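Side-chain contacts in TRAP dicarboxylate transporter-DctP subunit (Marinobacter aquaeolei, PDB 4PFI), which probably binds a small organic solute, possibly a dicarboxylate, in the periplasm and delivers it to the membrane components of a TRAP transporter: residues A[208-212]-A[213-217]; A[97-101]-A[102-106]; A[114-117]-A[118-121]; A[199-203]-A[204-208]. All coordinates share one frame; numbering follows the deposited sequence.

In the fold
Contacts 1 and 4 bracket the same helix, 203-212: contact 4 covers its entry from strand 197-199, contact 1 its exit toward strand 217-220, and the two share Ser208 and meet where Thr201 touches Asp209 and Ile215. Contact 4 is at the surface and contact 1 partly buried, with Leu210 and Ile215 inside; both mix main-chain hydrogen bonds with polar side chains. Contact 2, whose centre lies about 9 Å from the chain centre, follows strand 96-99 and joins apolar packing to a short turn of helix. Contact 3 is the most buried, a loop of leucines and aromatic rings bridged by one water. Contacts 2 and 3 touch through Pro101, which packs on Phe114 and Asn115.

Contact 1. Residues A[208-212]-A[213-217]; sequences SDLQL and GNIDG
Asp209 and Asn214 meet across the carboxy-terminal end of helix 203-212, where Gly213, at positive phi (79°), closes the last turn in a Schellman motif. The two side chains cross at about a right angle, their carboxylate and amide planes steeply inclined to each other. Asn214 ND2 donates to Asp209 OD1 at 3.1 Å, the acceptor lying close to the amide plane, whereas the donor stands above the carboxylate plane. The other oxygen, Asp209 OD2, is bonded by Gln205 NE2 one turn earlier, so both ends of the carboxylate are held. Leu212 runs side by side with Asn214, its CB 3.7 Å from Asn214 ND2, and flanks the amide. On the inner side Ile215 slants across the base of Asp209, with Ile215 CD1 3.8 Å from Asp209 CB. Ile215 CG1 is turned beside the backbone N (chi1 -71°), which leaves CG2 to face Leu210. In the main chain Gly213 N donates to Leu210 O at 3.2 Å, and Asn214 N and Ile215 N both make weak bonds to Asp209 O. Leu210 CD2 lies 3.7 Å from Ile215 CG2 and 3.6 Å from Ile215 O.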
ATOM      1  N   SER A 208      17.447   3.655  13.416  1.00  9.65           N
ATOM      2  CA  SER A 208      18.287   3.426  14.577  1.00  9.68           C
ATOM      3  C   SER A 208      17.984   2.095  15.303  1.00  9.70           C
ATOM      4  O   SER A 208      18.923   1.426  15.717  1.00  9.52           O
ATOM      5  CB  SER A 208      18.262   4.636  15.540  1.00 10.38           C
ATOM      6  OG  SER A 208      16.954   4.921  15.982  1.00 11.07           O
ATOM      7  N   ASP A 209      16.707   1.702  15.441  1.00 10.05           N
ATOM      8  CA  ASP A 209      16.392   0.373  15.994  1.00 10.19           C
ATOM      9  C   ASP A 209      16.989  -0.761  15.111  1.00  9.58           C
ATOM     10  O   ASP A 209      17.499  -1.748  15.641  1.00 10.46           O
ATOM     11  CB  ASP A 209      14.878   0.150  16.186  1.00 10.80           C
ATOM     12  CG  ASP A 209      14.317   0.788  17.480  1.00 17.84           C
ATOM     13  OD1 ASP A 209      15.088   1.142  18.413  1.00 17.87           O
ATOM     14  OD2 ASP A 209      13.065   0.936  17.571  1.00 16.23           O
ATOM     15  N   LEU A 210      16.939  -0.633  13.789  1.00  9.13           N
ATOM     16  CA  LEU A 210      17.573  -1.646  12.934  1.00  8.70           C
ATOM     17  C   LEU A 210      19.081  -1.678  13.217  1.00  8.49           C
ATOM     18  O   LEU A 210      19.704  -2.746  13.278  1.00  8.51           O
ATOM     19  CB  LEU A 210      17.374  -1.385  11.427  1.00  8.38           C
ATOM     20  CG  LEU A 210      15.999  -1.673  10.832  1.00  8.62           C
ATOM     21  CD1 LEU A 210      15.941  -1.266   9.360  1.00  8.44           C
ATOM     22  CD2 LEU A 210      15.613  -3.171  11.003  1.00  8.80           C
ATOM     23  N   GLN A 211      19.643  -0.496  13.402  1.00  8.46           N
ATOM     24  CA  GLN A 211      21.063  -0.362  13.488  1.00  8.33           C
ATOM     25  C   GLN A 211      21.569  -0.962  14.779  1.00  9.19           C
ATOM     26  O   GLN A 211      22.660  -1.509  14.825  1.00 12.79           O
ATOM     27  CB  GLN A 211      21.469   1.099  13.379  1.00  8.35           C
ATOM     28  CG  GLN A 211      22.935   1.298  13.194  1.00  8.27           C
ATOM     29  CD  GLN A 211      23.261   2.746  13.015  1.00  8.43           C
ATOM     30  OE1 GLN A 211      22.726   3.590  13.720  1.00  8.78           O
ATOM     31  NE2 GLN A 211      24.166   3.049  12.066  1.00  8.31           N
ATOM     32  N   LEU A 212      20.733  -0.922  15.805  1.00  9.17           N
ATOM     33  CA  LEU A 212      21.098  -1.341  17.134  1.00  9.76           C
ATOM     34  C   LEU A 212      20.747  -2.808  17.314  1.00 13.39           C
ATOM     35  O   LEU A 212      21.120  -3.429  18.303  1.00 16.07           O
ATOM     36  CB  LEU A 212      20.356  -0.481  18.173  1.00 10.31           C
ATOM     37  CG  LEU A 212      20.893   0.950  18.289  1.00 12.17           C
ATOM     38  CD1 LEU A 212      19.902   1.812  19.048  1.00 12.04           C
ATOM     39  CD2 LEU A 212      22.260   0.998  18.998  1.00 10.59           C
ATOM     40  N   GLY A 213      20.028  -3.374  16.355  1.00 11.19           N
ATOM     41  CA  GLY A 213      19.555  -4.743  16.504  1.00 10.17           C
ATOM     42  C   GLY A 213      18.334  -4.869  17.404  1.00 10.83           C
ATOM     43  O   GLY A 213      17.976  -5.960  17.767  1.00 11.94           O
ATOM     44  N   ASN A 214      17.690  -3.761  17.779  1.00 10.91           N
ATOM     45  CA  ASN A 214      16.407  -3.870  18.497  1.00 11.65           C
ATOM     46  C   ASN A 214      15.300  -4.468  17.618  1.00 11.59           C
ATOM     47  O   ASN A 214      14.334  -5.050  18.103  1.00 14.69           O
ATOM     48  CB  ASN A 214      15.951  -2.504  19.028  1.00 11.91           C
ATOM     49  CG  ASN A 214      16.937  -1.911  20.005  1.00 14.37           C
ATOM     50  OD1 ASN A 214      17.540  -2.616  20.818  1.00 13.64           O
ATOM     51  ND2 ASN A 214      17.110  -0.607  19.931  1.00 15.45           N
ATOM     52  N   ILE A 215      15.437  -4.260  16.322  1.00 10.83           N
ATOM     53  CA  ILE A 215      14.545  -4.832  15.331  1.00 12.57           C
ATOM     54  C   ILE A 215      15.421  -5.579  14.333  1.00 10.23           C
ATOM     55  O   ILE A 215      16.480  -5.071  13.956  1.00 10.95           O
ATOM     56  CB  ILE A 215      13.787  -3.701  14.605  1.00 12.27           C
ATOM     57  CG1 ILE A 215      12.774  -3.077  15.538  1.00 17.78           C
ATOM     58  CG2 ILE A 215      13.027  -4.215  13.423  1.00 10.49           C
ATOM     59  CD1 ILE A 215      11.995  -1.952  14.873  1.00 23.61           C
ATOM     60  N   ASP A 216      15.008  -6.768  13.912  1.00 10.50           N
ATOM     61  CA  ASP A 216      15.833  -7.598  13.021  1.00 10.57           C
ATOM     62  C   ASP A 216      15.593  -7.382  11.534  1.00 13.54           C
ATOM     63  O   ASP A 216      16.491  -7.571  10.719  1.00 12.63           O
ATOM     64  CB  ASP A 216      15.667  -9.060  13.399  1.00 11.46           C
ATOM     65  CG  ASP A 216      16.111  -9.308  14.834  1.00 17.92           C
ATOM     66  OD1 ASP A 216      17.323  -9.075  15.121  1.00 25.94           O
ATOM     67  OD2 ASP A 216      15.259  -9.639  15.688  1.00 18.31           O
ATOM     68  N   GLY A 217      14.405  -6.934  11.177  1.00  9.85           N
ATOM     69  CA  GLY A 217      14.142  -6.617   9.789  1.00  9.55           C
ATOM     70  C   GLY A 217      12.836  -5.894   9.647  1.00  9.83           C
ATOM     71  O   GLY A 217      12.147  -5.627  10.631  1.00 10.26           O
TER
HETATM   72  O   HOH W   1      18.655  -5.383  12.225  1.00 12.70           O

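Contact 2. Residues A[97-101]-A[102-106]; sequences AFASP and GHLAD
Leu104 folds back over the end of strand 96-99 and rests on Ala99 and on the carbonyl of Ser100. Its CG is turned beside the backbone N (chi1 -70°), with CD1 extended beyond it (chi2 175°); this conformation sets Leu104 CG 3.9 Å from Ala99 CB and 3.4 Å from Ser100 O, with CD1 and CD2 also close to Ala99 CB. With an alanine here the branched end would be missing, and a gap would probably open between the short helix and Ala99, leaving Thr111 without part of its apolar neighbour. Pro101 begins the turn: its ring fixes phi at a helical value, and Leu104 N donates to Pro101 O at 3.0 Å. A second, weak bond joins His103 N to Ser100 O at 3.1 Å. His103 swings its imidazole back along the chain (chi1 -73°), bringing the ring edge near Ser100 N. Its ND1 bonds weakly to Glu43 OE2, while Ser100 OG bonds to Glu43 OE1, so one carboxylate ties together the side chains of both residues. Pro101 also packs on Thr111 and Asn115. Strand 96-99 of the mixed sheet thus passes directly into the short, weakly bonded helix 101-104, a beta-to-alpha connection in the alpha/beta fold of this solute-binding protein family.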
ATOM      1  N   ALA A  97      -7.598  12.292  -0.794  1.00 29.97           N
ATOM      2  CA  ALA A  97      -6.401  11.819  -0.105  1.00 29.55           C
ATOM      3  C   ALA A  97      -6.106  10.374  -0.441  1.00 27.51           C
ATOM      4  O   ALA A  97      -6.978   9.622  -0.863  1.00 26.49           O
ATOM      5  CB  ALA A  97      -6.547  11.959   1.391  1.00 27.84           C
ATOM      6  N   PHE A  98      -4.848  10.008  -0.259  1.00 26.64           N
ATOM      7  CA  PHE A  98      -4.458   8.621  -0.277  1.00 26.73           C
ATOM      8  C   PHE A  98      -4.684   8.067   1.122  1.00 28.18           C
ATOM      9  O   PHE A  98      -4.504   8.764   2.121  1.00 27.33           O
ATOM     10  CB  PHE A  98      -2.994   8.491  -0.679  1.00 24.63           C
ATOM     11  CG  PHE A  98      -2.784   8.432  -2.165  1.00 27.00           C
ATOM     12  CD1 PHE A  98      -3.163   7.303  -2.880  1.00 26.45           C
ATOM     13  CD2 PHE A  98      -2.204   9.484  -2.850  1.00 23.99           C
ATOM     14  CE1 PHE A  98      -2.976   7.233  -4.248  1.00 24.00           C
ATOM     15  CE2 PHE A  98      -2.013   9.401  -4.211  1.00 23.92           C
ATOM     16  CZ  PHE A  98      -2.402   8.275  -4.907  1.00 23.00           C
ATOM     17  N   ALA A  99      -5.085   6.810   1.194  1.00 29.94           N
ATOM     18  CA  ALA A  99      -5.232   6.132   2.478  1.00 28.15           C
ATOM     19  C   ALA A  99      -4.792   4.695   2.285  1.00 28.29           C
ATOM     20  O   ALA A  99      -5.363   3.967   1.482  1.00 31.45           O
ATOM     21  CB  ALA A  99      -6.677   6.180   2.968  1.00 25.72           C
ATOM     22  N   SER A 100      -3.753   4.301   3.004  1.00 27.96           N
ATOM     23  CA  SER A 100      -3.282   2.921   3.004  1.00 29.48           C
ATOM     24  C   SER A 100      -3.980   2.060   4.075  1.00 30.02           C
ATOM     25  O   SER A 100      -4.676   2.588   4.955  1.00 30.20           O
ATOM     26  CB  SER A 100      -1.779   2.945   3.199  1.00 26.96           C
ATOM     27  OG  SER A 100      -1.194   3.693   2.134  1.00 28.23           O
ATOM     28  N   PRO A 101      -3.826   0.727   3.988  1.00 29.53           N
ATOM     29  CA  PRO A 101      -4.499  -0.164   4.951  1.00 27.63           C
ATOM     30  C   PRO A 101      -4.110   0.142   6.394  1.00 26.19           C
ATOM     31  O   PRO A 101      -4.993   0.136   7.250  1.00 28.82           O
ATOM     32  CB  PRO A 101      -4.049  -1.566   4.517  1.00 24.77           C
ATOM     33  CG  PRO A 101      -3.793  -1.429   3.034  1.00 25.00           C
ATOM     34  CD  PRO A 101      -3.194  -0.029   2.891  1.00 26.69           C
ATOM     35  N   GLY A 102      -2.841   0.455   6.653  1.00 22.36           N
ATOM     36  CA  GLY A 102      -2.431   0.855   7.991  1.00 25.05           C
ATOM     37  C   GLY A 102      -3.258   1.978   8.615  1.00 30.11           C
ATOM     38  O   GLY A 102      -3.633   1.911   9.786  1.00 36.72           O
ATOM     39  N   HIS A 103      -3.559   3.011   7.840  1.00 26.91           N
ATOM     40  CA  HIS A 103      -4.296   4.178   8.340  1.00 31.80           C
ATOM     41  C   HIS A 103      -5.812   3.963   8.416  1.00 34.05           C
ATOM     42  O   HIS A 103      -6.544   4.831   8.893  1.00 37.47           O
ATOM     43  CB  HIS A 103      -4.010   5.394   7.445  1.00 33.18           C
ATOM     44  CG  HIS A 103      -2.641   5.959   7.628  1.00 35.06           C
ATOM     45  ND1 HIS A 103      -1.664   5.873   6.652  1.00 37.93           N
ATOM     46  CD2 HIS A 103      -2.067   6.594   8.677  1.00 38.64           C
ATOM     47  CE1 HIS A 103      -0.557   6.436   7.093  1.00 39.92           C
ATOM     48  NE2 HIS A 103      -0.772   6.886   8.323  1.00 41.91           N
ATOM     49  N   LEU A 104      -6.265   2.812   7.931  1.00 33.38           N
ATOM     50  CA  LEU A 104      -7.688   2.511   7.799  1.00 34.68           C
ATOM     51  C   LEU A 104      -8.127   1.316   8.639  1.00 35.17           C
ATOM     52  O   LEU A 104      -9.314   1.067   8.760  1.00 35.97           O
ATOM     53  CB  LEU A 104      -8.001   2.182   6.336  1.00 34.07           C
ATOM     54  CG  LEU A 104      -7.944   3.282   5.283  1.00 35.19           C
ATOM     55  CD1 LEU A 104      -8.185   2.652   3.898  1.00 31.82           C
ATOM     56  CD2 LEU A 104      -8.981   4.332   5.599  1.00 36.15           C
ATOM     57  N   ALA A 105      -7.177   0.579   9.207  1.00 36.79           N
ATOM     58  CA  ALA A 105      -7.455  -0.730   9.813  1.00 40.14           C
ATOM     59  C   ALA A 105      -8.456  -0.719  10.987  1.00 44.51           C
ATOM     60  O   ALA A 105      -9.129  -1.720  11.227  1.00 48.40           O
ATOM     61  CB  ALA A 105      -6.141  -1.400  10.255  1.00 35.99           C
ATOM     62  N   ASP A 106      -8.558   0.391  11.716  1.00 44.79           N
ATOM     63  CA  ASP A 106      -9.477   0.456  12.854  1.00 49.31           C
ATOM     64  C   ASP A 106     -10.866   0.902  12.434  1.00 53.09           C
ATOM     65  O   ASP A 106     -11.830   0.748  13.181  1.00 59.66           O
ATOM     66  CB  ASP A 106      -8.936   1.395  13.928  1.00 52.41           C
ATOM     67  CG  ASP A 106      -7.858   0.744  14.783  1.00 59.20           C
ATOM     68  OD1 ASP A 106      -8.051  -0.412  15.240  1.00 59.63           O
ATOM     69  OD2 ASP A 106      -6.806   1.392  14.994  1.00 62.57           O
TER

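Contact 3. Residues A[114-117]-A[118-121]; sequences FNLH and FLLP
Phe118 lays one side of its ring along His117, with Phe118 CD2 3.6 Å and Phe118 CE2 3.9 Å from His117 CB. Its CG is turned beside the backbone N (chi1 -54°), and the ring stands obliquely to the preceding carbonyl carbon while reaching out to Arg309, Phe312, Arg313 and Ser316 of helix 306-316. A serine in its place would lack the ring that fills the space between His117 CB and Phe312, and would probably leave a gap against helix 306-316. The imidazole of His117 leads away from this pair, held by a hydrogen bond between His117 ND1 and Tyr194 OH and by an edge-to-face contact with Phe191. Residues 116-119 form a beta turn close to type II, with Phe118 at positive phi (63°) in its third position. Instead of a direct bond closing it, a water donates to Leu116 O at 2.9 Å and accepts from Leu119 N at 3.0 Å. Arg320 NH2 bonds to His117 O on the turn. The two leucines at its ends slant across each other, Leu116 CD1 being 4.1 Å from Leu119 CD2. Leu119 CG lies opposite the backbone N (chi1 180°), and the side chain lies against Arg320 and Ile335, whereas Leu116 lies against Ala319 and Phe323, all on helix 318-339. Further round the loop, Leu120 CD2 meets the ring edge of Phe114 in its plane, 4.0 Å from Phe114 CD1, while the ring of Phe114 also meets that of Phe154.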
ATOM      1  N   PHE A 114      -5.394  -6.555   1.656  1.00 22.03           N
ATOM      2  CA  PHE A 114      -4.213  -6.159   0.889  1.00 21.24           C
ATOM      3  C   PHE A 114      -2.888  -6.433   1.576  1.00 20.29           C
ATOM      4  O   PHE A 114      -1.836  -6.277   0.954  1.00 23.03           O
ATOM      5  CB  PHE A 114      -4.294  -4.666   0.520  1.00 21.76           C
ATOM      6  CG  PHE A 114      -5.444  -4.344  -0.361  1.00 23.58           C
ATOM      7  CD1 PHE A 114      -5.540  -4.930  -1.614  1.00 22.14           C
ATOM      8  CD2 PHE A 114      -6.463  -3.509   0.082  1.00 24.05           C
ATOM      9  CE1 PHE A 114      -6.636  -4.659  -2.439  1.00 26.55           C
ATOM     10  CE2 PHE A 114      -7.552  -3.229  -0.737  1.00 27.34           C
ATOM     11  CZ  PHE A 114      -7.638  -3.812  -2.009  1.00 28.03           C
ATOM     12  N   ASN A 115      -2.925  -6.821   2.845  1.00 20.40           N
ATOM     13  CA  ASN A 115      -1.712  -7.265   3.537  1.00 20.01           C
ATOM     14  C   ASN A 115      -1.619  -8.798   3.665  1.00 22.23           C
ATOM     15  O   ASN A 115      -0.666  -9.297   4.251  1.00 20.78           O
ATOM     16  CB  ASN A 115      -1.584  -6.640   4.929  1.00 19.89           C
ATOM     17  CG  ASN A 115      -1.681  -5.114   4.934  1.00 26.34           C
ATOM     18  OD1 ASN A 115      -2.262  -4.534   5.858  1.00 28.50           O
ATOM     19  ND2 ASN A 115      -1.116  -4.461   3.925  1.00 25.79           N
ATOM     20  N   LEU A 116      -2.598  -9.543   3.148  1.00 22.89           N
ATOM     21  CA  LEU A 116      -2.525 -11.018   3.160  1.00 20.80           C
ATOM     22  C   LEU A 116      -1.483 -11.530   2.155  1.00 19.74           C
ATOM     23  O   LEU A 116      -1.426 -11.068   1.014  1.00 22.18           O
ATOM     24  CB  LEU A 116      -3.895 -11.642   2.855  1.00 21.34           C
ATOM     25  CG  LEU A 116      -4.919 -11.539   3.997  1.00 22.19           C
ATOM     26  CD1 LEU A 116      -6.274 -11.984   3.519  1.00 27.40           C
ATOM     27  CD2 LEU A 116      -4.483 -12.361   5.217  1.00 22.13           C
ATOM     28  N   HIS A 117      -0.653 -12.480   2.557  1.00 19.40           N
ATOM     29  CA  HIS A 117       0.409 -12.941   1.660  1.00 19.98           C
ATOM     30  C   HIS A 117      -0.138 -13.940   0.623  1.00 23.81           C
ATOM     31  O   HIS A 117      -0.974 -14.773   0.967  1.00 23.24           O
ATOM     32  CB  HIS A 117       1.553 -13.570   2.465  1.00 18.46           C
ATOM     33  CG  HIS A 117       2.309 -12.586   3.311  1.00 20.18           C
ATOM     34  ND1 HIS A 117       3.437 -12.913   4.007  1.00 17.72           N
ATOM     35  CD2 HIS A 117       2.072 -11.268   3.560  1.00 17.94           C
ATOM     36  CE1 HIS A 117       3.876 -11.845   4.661  1.00 18.47           C
ATOM     37  NE2 HIS A 117       3.064 -10.848   4.412  1.00 17.55           N
ATOM     38  N   PHE A 118       0.340 -13.846  -0.623  1.00 23.52           N
ATOM     39  CA  PHE A 118       0.057 -14.829  -1.680  1.00 22.39           C
ATOM     40  C   PHE A 118      -1.425 -14.926  -2.043  1.00 27.36           C
ATOM     41  O   PHE A 118      -1.889 -15.972  -2.452  1.00 30.21           O
ATOM     42  CB  PHE A 118       0.611 -16.201  -1.284  1.00 20.06           C
ATOM     43  CG  PHE A 118       2.078 -16.161  -0.936  1.00 19.42           C
ATOM     44  CD1 PHE A 118       3.031 -15.959  -1.926  1.00 19.17           C
ATOM     45  CD2 PHE A 118       2.505 -16.282   0.381  1.00 20.72           C
ATOM     46  CE1 PHE A 118       4.375 -15.875  -1.616  1.00 18.62           C
ATOM     47  CE2 PHE A 118       3.862 -16.208   0.691  1.00 19.84           C
ATOM     48  CZ  PHE A 118       4.792 -16.000  -0.316  1.00 18.19           C
ATOM     49  N   LEU A 119      -2.160 -13.826  -1.919  1.00 29.14           N
ATOM     50  CA  LEU A 119      -3.597 -13.858  -2.130  1.00 26.62           C
ATOM     51  C   LEU A 119      -3.945 -13.287  -3.498  1.00 28.72           C
ATOM     52  O   LEU A 119      -4.443 -14.001  -4.370  1.00 32.06           O
ATOM     53  CB  LEU A 119      -4.322 -13.064  -1.046  1.00 26.83           C
ATOM     54  CG  LEU A 119      -5.849 -13.037  -1.201  1.00 28.68           C
ATOM     55  CD1 LEU A 119      -6.466 -14.258  -0.542  1.00 24.94           C
ATOM     56  CD2 LEU A 119      -6.417 -11.760  -0.621  1.00 30.40           C
ATOM     57  N   LEU A 120      -3.703 -11.993  -3.673  1.00 23.51           N
ATOM     58  CA  LEU A 120      -3.901 -11.353  -4.959  1.00 26.13           C
ATOM     59  C   LEU A 120      -3.007 -12.026  -5.997  1.00 29.59           C
ATOM     60  O   LEU A 120      -1.951 -12.547  -5.658  1.00 28.87           O
ATOM     61  CB  LEU A 120      -3.543  -9.883  -4.867  1.00 24.75           C
ATOM     62  CG  LEU A 120      -4.589  -8.933  -4.305  1.00 30.84           C
ATOM     63  CD1 LEU A 120      -5.257  -9.473  -3.038  1.00 29.76           C
ATOM     64  CD2 LEU A 120      -3.909  -7.589  -4.042  1.00 35.64           C
ATOM     65  N   PRO A 121      -3.435 -12.032  -7.268  1.00 30.37           N
ATOM     66  CA  PRO A 121      -2.642 -12.671  -8.327  1.00 26.81           C
ATOM     67  C   PRO A 121      -1.240 -12.030  -8.480  1.00 26.81           C
ATOM     68  O   PRO A 121      -1.120 -10.806  -8.417  1.00 24.49           O
ATOM     69  CB  PRO A 121      -3.495 -12.458  -9.581  1.00 26.97           C
ATOM     70  CG  PRO A 121      -4.443 -11.371  -9.244  1.00 29.71           C
ATOM     71  CD  PRO A 121      -4.688 -11.454  -7.782  1.00 28.19           C
TER
HETATM   72  O   HOH W   2      -1.324 -10.908  -1.883  1.00 15.41           O

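Contact 4. Residues A[199-203]-A[204-208]; sequences VQTPF and AQVYS
Gln205 is stretched out, with CG opposite its backbone N (chi1 174°) and CD extended beyond (chi2 -177°), which carries its amide back across Thr201. Thr201 turns its methyl to meet it, CG2 likewise opposite the backbone N and OG1 beside it. The two side chains cross at about a right angle, and Thr201 CG2 lies over the plane of the amide, 3.4 Å from Gln205 NE2 and 3.5 Å from Gln205 CD. With NE2 taken up by Asp209, the rotation of the amide is further restricted. On the other end Gln205 OE1 lies 3.7 Å from Pro202 CD, the ring and the glutamine running side by side in the same direction. Val206 CG2 packs 3.4 Å from Pro202 O and 4.2 Å from Phe203 CD1; Phe203 and Val206 also run side by side. The main chain forms the first turn of the helix through bonds to residues three back: Gln205 N to Pro202 O and Val206 N to Phe203 O, both 3.0 Å. Tyr207 N is too far from Phe203 O for a direct bond, and a water accepts from Tyr207 N at 2.8 Å and donates to Phe203 O. This is the entry to helix 203-212 from strand 197-199, with Phe203 lying on Arg180 of the adjacent strand 178-180, Val206 on Phe230, and Thr201 on Ile215 beyond the helix.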
ATOM      1  N   VAL A 199       6.333  -6.179  15.365  1.00 17.33           N
ATOM      2  CA  VAL A 199       6.195  -4.887  16.057  1.00 15.72           C
ATOM      3  C   VAL A 199       5.767  -3.846  15.044  1.00 15.73           C
ATOM      4  O   VAL A 199       5.954  -4.039  13.844  1.00 14.84           O
ATOM      5  CB  VAL A 199       7.540  -4.433  16.661  1.00 16.53           C
ATOM      6  CG1 VAL A 199       7.909  -5.308  17.839  1.00 21.46           C
ATOM      7  CG2 VAL A 199       8.621  -4.518  15.620  1.00 13.77           C
ATOM      8  N   GLN A 200       5.190  -2.751  15.518  1.00 16.21           N
ATOM      9  CA  GLN A 200       4.823  -1.627  14.673  1.00 18.78           C
ATOM     10  C   GLN A 200       5.486  -0.335  15.160  1.00 18.83           C
ATOM     11  O   GLN A 200       4.861   0.698  15.308  1.00 22.16           O
ATOM     12  CB  GLN A 200       3.317  -1.470  14.643  1.00 19.73           C
ATOM     13  CG  GLN A 200       2.620  -2.686  14.052  1.00 23.31           C
ATOM     14  CD  GLN A 200       2.478  -3.754  15.064  1.00 23.76           C
ATOM     15  OE1 GLN A 200       2.027  -3.486  16.174  1.00 30.15           O
ATOM     16  NE2 GLN A 200       2.877  -4.971  14.722  1.00 24.62           N
ATOM     17  N   THR A 201       6.766  -0.436  15.424  1.00 18.76           N
ATOM     18  CA  THR A 201       7.629   0.709  15.706  1.00 16.70           C
ATOM     19  C   THR A 201       7.465   1.888  14.716  1.00 15.86           C
ATOM     20  O   THR A 201       7.465   1.673  13.499  1.00 14.42           O
ATOM     21  CB  THR A 201       9.043   0.236  15.590  1.00 18.32           C
ATOM     22  OG1 THR A 201       9.148  -1.054  16.217  1.00 22.23           O
ATOM     23  CG2 THR A 201       9.994   1.233  16.243  1.00 21.48           C
ATOM     24  N   PRO A 202       7.314   3.126  15.235  1.00 16.50           N
ATOM     25  CA  PRO A 202       7.182   4.342  14.420  1.00 16.01           C
ATOM     26  C   PRO A 202       8.343   4.491  13.454  1.00 17.66           C
ATOM     27  O   PRO A 202       9.501   4.224  13.802  1.00 14.92           O
ATOM     28  CB  PRO A 202       7.217   5.469  15.452  1.00 16.93           C
ATOM     29  CG  PRO A 202       6.774   4.834  16.725  1.00 17.53           C
ATOM     30  CD  PRO A 202       7.291   3.432  16.675  1.00 16.44           C
ATOM     31  N   PHE A 203       8.047   4.915  12.233  1.00 17.66           N
ATOM     32  CA  PHE A 203       9.047   4.877  11.180  1.00 18.46           C
ATOM     33  C   PHE A 203      10.311   5.657  11.524  1.00 16.93           C
ATOM     34  O   PHE A 203      11.410   5.245  11.176  1.00 14.17           O
ATOM     35  CB  PHE A 203       8.465   5.435   9.895  1.00 26.03           C
ATOM     36  CG  PHE A 203       8.302   4.421   8.823  1.00 35.33           C
ATOM     37  CD1 PHE A 203       8.291   3.053   9.109  1.00 39.70           C
ATOM     38  CD2 PHE A 203       8.154   4.833   7.508  1.00 41.54           C
ATOM     39  CE1 PHE A 203       8.126   2.119   8.095  1.00 43.42           C
ATOM     40  CE2 PHE A 203       7.995   3.911   6.496  1.00 44.23           C
ATOM     41  CZ  PHE A 203       7.978   2.556   6.785  1.00 44.56           C
ATOM     42  N   ALA A 204      10.150   6.778  12.216  1.00 14.47           N
ATOM     43  CA  ALA A 204      11.263   7.686  12.439  1.00 16.77           C
ATOM     44  C   ALA A 204      12.326   7.043  13.334  1.00 15.13           C
ATOM     45  O   ALA A 204      13.464   7.500  13.443  1.00 13.10           O
ATOM     46  CB  ALA A 204      10.752   8.943  13.047  1.00 15.67           C
ATOM     47  N   GLN A 205      11.944   5.959  13.973  1.00 13.27           N
ATOM     48  CA  GLN A 205      12.791   5.293  14.951  1.00 12.75           C
ATOM     49  C   GLN A 205      13.412   4.022  14.319  1.00 11.68           C
ATOM     50  O   GLN A 205      14.362   3.427  14.856  1.00 11.19           O
ATOM     51  CB  GLN A 205      11.856   4.921  16.096  1.00 14.37           C
ATOM     52  CG  GLN A 205      12.416   4.115  17.167  1.00 15.61           C
ATOM     53  CD  GLN A 205      11.364   3.774  18.194  1.00 14.40           C
ATOM     54  OE1 GLN A 205      10.393   4.511  18.367  1.00 15.41           O
ATOM     55  NE2 GLN A 205      11.581   2.680  18.912  1.00 14.32           N
ATOM     56  N   VAL A 206      12.861   3.594  13.193  1.00 11.48           N
ATOM     57  CA  VAL A 206      13.235   2.306  12.637  1.00 10.72           C
ATOM     58  C   VAL A 206      14.702   2.205  12.240  1.00  9.93           C
ATOM     59  O   VAL A 206      15.353   1.201  12.533  1.00  9.51           O
ATOM     60  CB  VAL A 206      12.318   1.925  11.478  1.00 10.82           C
ATOM     61  CG1 VAL A 206      12.849   0.718  10.700  1.00 10.10           C
ATOM     62  CG2 VAL A 206      10.929   1.653  12.054  1.00 11.64           C
ATOM     63  N   TYR A 207      15.233   3.250  11.607  1.00  9.90           N
ATOM     64  CA  TYR A 207      16.624   3.240  11.169  1.00  9.31           C
ATOM     65  C   TYR A 207      17.548   2.886  12.340  1.00  9.14           C
ATOM     66  O   TYR A 207      18.314   1.936  12.269  1.00  8.70           O
ATOM     67  CB  TYR A 207      17.016   4.581  10.529  1.00  9.58           C
ATOM     68  CG  TYR A 207      18.451   4.684  10.067  1.00  9.16           C
ATOM     69  CD1 TYR A 207      19.494   4.914  10.971  1.00  9.09           C
ATOM     70  CD2 TYR A 207      18.768   4.565   8.708  1.00  8.98           C
ATOM     71  CE1 TYR A 207      20.797   5.018  10.517  1.00  8.86           C
ATOM     72  CE2 TYR A 207      20.063   4.685   8.250  1.00  8.77           C
ATOM     73  CZ  TYR A 207      21.071   4.911   9.153  1.00  8.71           C
ATOM     74  OH  TYR A 207      22.362   5.026   8.684  1.00  8.63           O
ATOM     75  N   SER A 208      17.447   3.655  13.416  1.00  9.65           N
ATOM     76  CA  SER A 208      18.287   3.426  14.577  1.00  9.68           C
ATOM     77  C   SER A 208      17.984   2.095  15.303  1.00  9.70           C
ATOM     78  O   SER A 208      18.923   1.426  15.717  1.00  9.52           O
ATOM     79  CB  SER A 208      18.262   4.636  15.540  1.00 10.38           C
ATOM     80  OG  SER A 208      16.954   4.921  15.982  1.00 11.07           O
TER
HETATM   81  O   HOH W   3      13.860   5.587  10.903  1.00 10.93           O